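Long-range contacts in arginine decarboxylase (Campylobacter jejuni subsp. jejuni, PDB 3NZP), which probably catalyses the pyridoxal phosphate-dependent decarboxylation of arginine to agmatine, a step of polyamine and spermidine biosynthesis: residues Glu278-Phe282 with Gln458-Ile462; Leu349-Lys353 with Asp398-Arg402. All coordinates share one frame; numbering follows the deposited sequence.

How the contacts relate
Contact 2 is nested inside the chain loop that contact 1 closes, the order being 278-282, 349-353, 398-402, 458-462. Contact 1 lies about 10 Å from the centre of the chain and joins the loop after barrel strand 268-272 to the lead-in of strand 462-464 in the mixed sheet. Contact 2 sits far out, about 47 Å from that centre, where the connection from strand 330-341 of the same mixed sheet meets the start of helix 399-420. The centres of contact 1 and contact 2 are about 45 Å apart, and the nearest atoms of contact 1 and contact 2 about 29 Å apart. One contact thus ties barrel to sheet domain close to the cofactor site; the other belongs to the peripheral helical region, beside the second subunit.

Contact 1. Residues Glu278-Phe282 with Gln458-Ile462; sequences EYSQF and QNFPI
Y279 turns CG anti to its own carbonyl carbon (chi1 -73°), laying its ring beside the 458-462 backbone, while Q458 bends at chi2 (52°) and brings its amide over that ring. The two side chains cross almost at right angles. Q458 NE2 packs on the ring face, 3.2 Å above the plane of the Y279 ring and over its centre, with the ring and amide planes tilted 52° apart. The same nitrogen makes a weak hydrogen bond to the carbonyl of its neighbour, Q458 NE2 to N459 O at 3.4 Å. F460 runs alongside Y279, pointing the same way, and the rings meet obliquely through Y279 CE1 and F460 CE2, 4.1 Å apart. P461 CD lies near the plane of the tyrosine ring at its edge, 4.5 Å from Y279 CD1, and is 3.7 Å from the backbone oxygen Y279 O. Further along, Q281 leans over the proline, Q281 CB lying 4.2 Å from P461 CB, and W9 packs on both residues. Within the 278-282 loop, E278 OE2 accepts from S280 N at 3.1 Å and also from S287 N, which probably restrains the loop. The contact joins the loop following barrel strand 268-272 to the segment entering strand 462-464, at the junction of the TIM-like barrel and the sheet domain of this class of decarboxylases. Y279 OH is hydrogen-bonded to NH2 of R323, which binds pyridoxal phosphate. Packed among amide and apolar groups, Y279 thus stands in the second shell of the cofactor, consistent with a part in orienting R323.

Contact 2. Residues Leu349-Lys353 with Asp398-Arg402; sequences LILKK and DLQDR
K352 reaches across to the start of helix 399-420 and places its ammonium between two aspartates, forming salt bridges from K352 NZ to D401 OD1 and to D398 OD2, each at 3.0 Å. The bond to D401 is the clearer: the nitrogen meets OD1 on its syn side, 17° out of the carboxylate plane. The bond to D398 is weak; there the two side chains come from opposite directions. With CG anti to the backbone N (chi1 -154°) and further bends at chi2 and chi4, the lysine crosses Q400 at about a right angle, K352 CE coming 3.6 Å from Q400 NE2. Segment 398-402 opens a helix of the arginine decarboxylase helical bundle domain, and both acids already belong to its capping box. D398, the N-cap, receives D401 N on OD1 at 2.6 Å, and D401 OD2 in turn accepts from D398 N at 3.1 Å, from above the carboxylate plane. The lysine therefore adds a positive charge to a closed ring of bonds at the helix end, where it would be expected to offset the two carboxylates. Away from this charged knot the fit is looser. Partly exposed I350, centre of an inverse gamma turn, meets Q400 CB no closer than 4.3 Å, from its CG1, and its backbone N bonds to N404 farther along the helix. D398 and Q400 also pack on E257 of the second subunit.

Contact 1. Residues Glu278-Phe282 with Gln458-Ile462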
# COMPACT_ATOMS: atom_id res chain seq x y z
N GLU B 278 -5.26 20.84 1.80
CA GLU B 278 -3.96 21.49 1.65
C GLU B 278 -2.88 20.75 2.44
O GLU B 278 -2.88 20.78 3.67
CB GLU B 278 -4.02 22.94 2.12
CG GLU B 278 -2.73 23.67 1.83
CD GLU B 278 -2.37 23.61 0.35
OE1 GLU B 278 -3.16 24.14 -0.47
OE2 GLU B 278 -1.32 23.01 0.01
N TYR B 279 -1.97 20.09 1.72
CA TYR B 279 -0.89 19.31 2.34
C TYR B 279 0.46 20.01 2.27
O TYR B 279 1.39 19.69 3.01
CB TYR B 279 -0.79 17.95 1.64
CG TYR B 279 -1.91 16.98 1.97
CD1 TYR B 279 -1.88 16.24 3.16
CD2 TYR B 279 -2.98 16.77 1.10
CE1 TYR B 279 -2.88 15.33 3.47
CE2 TYR B 279 -3.99 15.85 1.40
CZ TYR B 279 -3.93 15.13 2.59
OH TYR B 279 -4.91 14.20 2.91
N SER B 280 0.56 20.97 1.36
CA SER B 280 1.78 21.72 1.16
C SER B 280 2.21 22.50 2.40
O SER B 280 1.39 23.17 3.02
CB SER B 280 1.60 22.69 0.02
OG SER B 280 2.64 23.64 0.06
N GLN B 281 3.49 22.40 2.74
CA GLN B 281 4.06 23.12 3.89
C GLN B 281 5.22 24.00 3.43
O GLN B 281 6.03 24.47 4.24
CB GLN B 281 4.56 22.14 4.97
CG GLN B 281 5.81 21.36 4.59
CD GLN B 281 6.32 20.47 5.73
OE1 GLN B 281 6.46 20.91 6.86
NE2 GLN B 281 6.60 19.20 5.42
N PHE B 282 5.30 24.21 2.12
CA PHE B 282 6.34 25.02 1.51
C PHE B 282 5.72 26.16 0.69
O PHE B 282 4.82 25.94 -0.13
CB PHE B 282 7.23 24.16 0.62
CG PHE B 282 8.03 23.14 1.38
CD1 PHE B 282 9.11 23.53 2.15
CD2 PHE B 282 7.67 21.80 1.35
CE1 PHE B 282 9.83 22.60 2.90
CE2 PHE B 282 8.39 20.86 2.09
CZ PHE B 282 9.47 21.26 2.87
N GLN B 458 1.83 11.76 -2.58
CA GLN B 458 1.30 12.25 -1.29
C GLN B 458 2.35 12.57 -0.22
O GLN B 458 3.04 11.68 0.28
CB GLN B 458 0.28 11.24 -0.71
CG GLN B 458 -0.59 11.84 0.37
CD GLN B 458 -1.23 13.12 -0.10
OE1 GLN B 458 -2.07 13.13 -1.00
NE2 GLN B 458 -0.81 14.24 0.50
N ASN B 459 2.46 13.85 0.14
CA ASN B 459 3.43 14.26 1.14
C ASN B 459 2.72 14.85 2.35
O ASN B 459 1.82 15.67 2.21
CB ASN B 459 4.40 15.29 0.55
CG ASN B 459 5.86 14.84 0.64
OD1 ASN B 459 6.39 14.21 -0.30
ND2 ASN B 459 6.51 15.15 1.77
N PHE B 460 3.13 14.44 3.55
CA PHE B 460 2.49 14.96 4.75
C PHE B 460 3.39 15.95 5.46
O PHE B 460 4.59 15.74 5.57
CB PHE B 460 2.14 13.84 5.72
CG PHE B 460 1.26 12.80 5.12
CD1 PHE B 460 1.80 11.74 4.40
CD2 PHE B 460 -0.12 12.89 5.26
CE1 PHE B 460 0.98 10.78 3.81
CE2 PHE B 460 -0.96 11.94 4.67
CZ PHE B 460 -0.41 10.88 3.95
N PRO B 461 2.80 17.05 5.95
CA PRO B 461 3.63 18.02 6.65
C PRO B 461 4.36 17.39 7.81
O PRO B 461 3.80 16.56 8.53
CB PRO B 461 2.62 19.09 7.08
CG PRO B 461 1.32 18.33 7.16
CD PRO B 461 1.39 17.45 5.94
N ILE B 462 5.62 17.78 7.99
CA ILE B 462 6.45 17.24 9.06
C ILE B 462 7.15 18.34 9.85
O ILE B 462 7.83 19.17 9.26
CB ILE B 462 7.51 16.31 8.47
CG1 ILE B 462 6.81 15.15 7.76
CG2 ILE B 462 8.44 15.83 9.55
CD1 ILE B 462 7.73 14.28 6.95

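Contact 2. Residues Leu349-Lys353 with Asp398-Arg402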
# COMPACT_ATOMS: atom_id res chain seq x y z
N LEU B 349 41.96 10.35 8.73
CA LEU B 349 42.87 10.05 7.64
C LEU B 349 43.98 9.08 8.02
O LEU B 349 44.81 9.38 8.87
CB LEU B 349 43.48 11.34 7.09
CG LEU B 349 42.52 12.28 6.33
CD1 LEU B 349 43.25 13.56 5.97
CD2 LEU B 349 42.00 11.58 5.08
N ILE B 350 43.97 7.92 7.38
CA ILE B 350 44.98 6.89 7.62
C ILE B 350 46.27 7.37 6.95
O ILE B 350 46.53 7.05 5.79
CB ILE B 350 44.60 5.53 6.97
CG1 ILE B 350 43.12 5.17 7.22
CG2 ILE B 350 45.53 4.45 7.49
CD1 ILE B 350 42.73 4.99 8.68
N LEU B 351 47.07 8.14 7.69
CA LEU B 351 48.34 8.66 7.18
C LEU B 351 49.18 7.54 6.59
O LEU B 351 49.91 6.84 7.30
CB LEU B 351 49.12 9.35 8.32
CG LEU B 351 48.34 10.39 9.14
CD1 LEU B 351 47.78 9.73 10.42
CD2 LEU B 351 49.25 11.55 9.50
N LYS B 352 49.06 7.35 5.28
CA LYS B 352 49.80 6.30 4.58
C LYS B 352 51.23 6.79 4.37
O LYS B 352 51.50 7.99 4.48
CB LYS B 352 49.15 6.01 3.22
CG LYS B 352 49.37 4.61 2.64
CD LYS B 352 48.15 3.72 2.90
CE LYS B 352 48.23 2.41 2.14
NZ LYS B 352 48.32 2.60 0.67
N LYS B 353 52.13 5.86 4.08
CA LYS B 353 53.54 6.19 3.85
C LYS B 353 53.79 6.41 2.36
O LYS B 353 54.42 7.39 1.95
CB LYS B 353 54.42 5.04 4.39
CG LYS B 353 53.88 3.62 4.11
CD LYS B 353 54.09 2.68 5.30
CE LYS B 353 53.35 3.15 6.55
NZ LYS B 353 51.88 3.30 6.33
N ASP B 398 43.88 -0.14 -1.84
CA ASP B 398 43.36 -0.80 -0.66
C ASP B 398 42.20 -0.01 -0.05
O ASP B 398 41.94 1.12 -0.45
CB ASP B 398 44.47 -0.99 0.39
CG ASP B 398 45.08 0.32 0.84
OD1 ASP B 398 44.31 1.27 1.14
OD2 ASP B 398 46.32 0.40 0.92
N LEU B 399 41.52 -0.62 0.92
CA LEU B 399 40.39 -0.00 1.59
C LEU B 399 40.78 1.27 2.35
O LEU B 399 39.94 2.15 2.58
CB LEU B 399 39.72 -1.01 2.53
CG LEU B 399 38.39 -0.64 3.23
CD1 LEU B 399 37.30 -0.44 2.18
CD2 LEU B 399 38.00 -1.74 4.23
N GLN B 400 42.04 1.38 2.75
CA GLN B 400 42.47 2.57 3.47
C GLN B 400 42.45 3.72 2.47
O GLN B 400 42.00 4.83 2.78
CB GLN B 400 43.88 2.43 4.03
CG GLN B 400 44.15 1.21 4.90
CD GLN B 400 45.07 0.20 4.21
OE1 GLN B 400 44.61 -0.70 3.49
NE2 GLN B 400 46.38 0.36 4.42
N ASP B 401 42.94 3.44 1.26
CA ASP B 401 42.98 4.43 0.19
C ASP B 401 41.58 4.96 -0.12
O ASP B 401 41.35 6.18 -0.16
CB ASP B 401 43.59 3.83 -1.09
CG ASP B 401 45.04 3.43 -0.92
OD1 ASP B 401 45.78 4.07 -0.13
OD2 ASP B 401 45.46 2.47 -1.60
N ARG B 402 40.66 4.03 -0.34
CA ARG B 402 39.29 4.40 -0.63
C ARG B 402 38.79 5.29 0.49
O ARG B 402 38.14 6.32 0.24
CB ARG B 402 38.44 3.14 -0.73
CG ARG B 402 36.98 3.40 -0.92
CD ARG B 402 36.25 2.13 -1.28
NE ARG B 402 34.80 2.32 -1.27
CZ ARG B 402 33.93 1.33 -1.48
NH1 ARG B 402 34.37 0.10 -1.71
NH2 ARG B 402 32.64 1.57 -1.47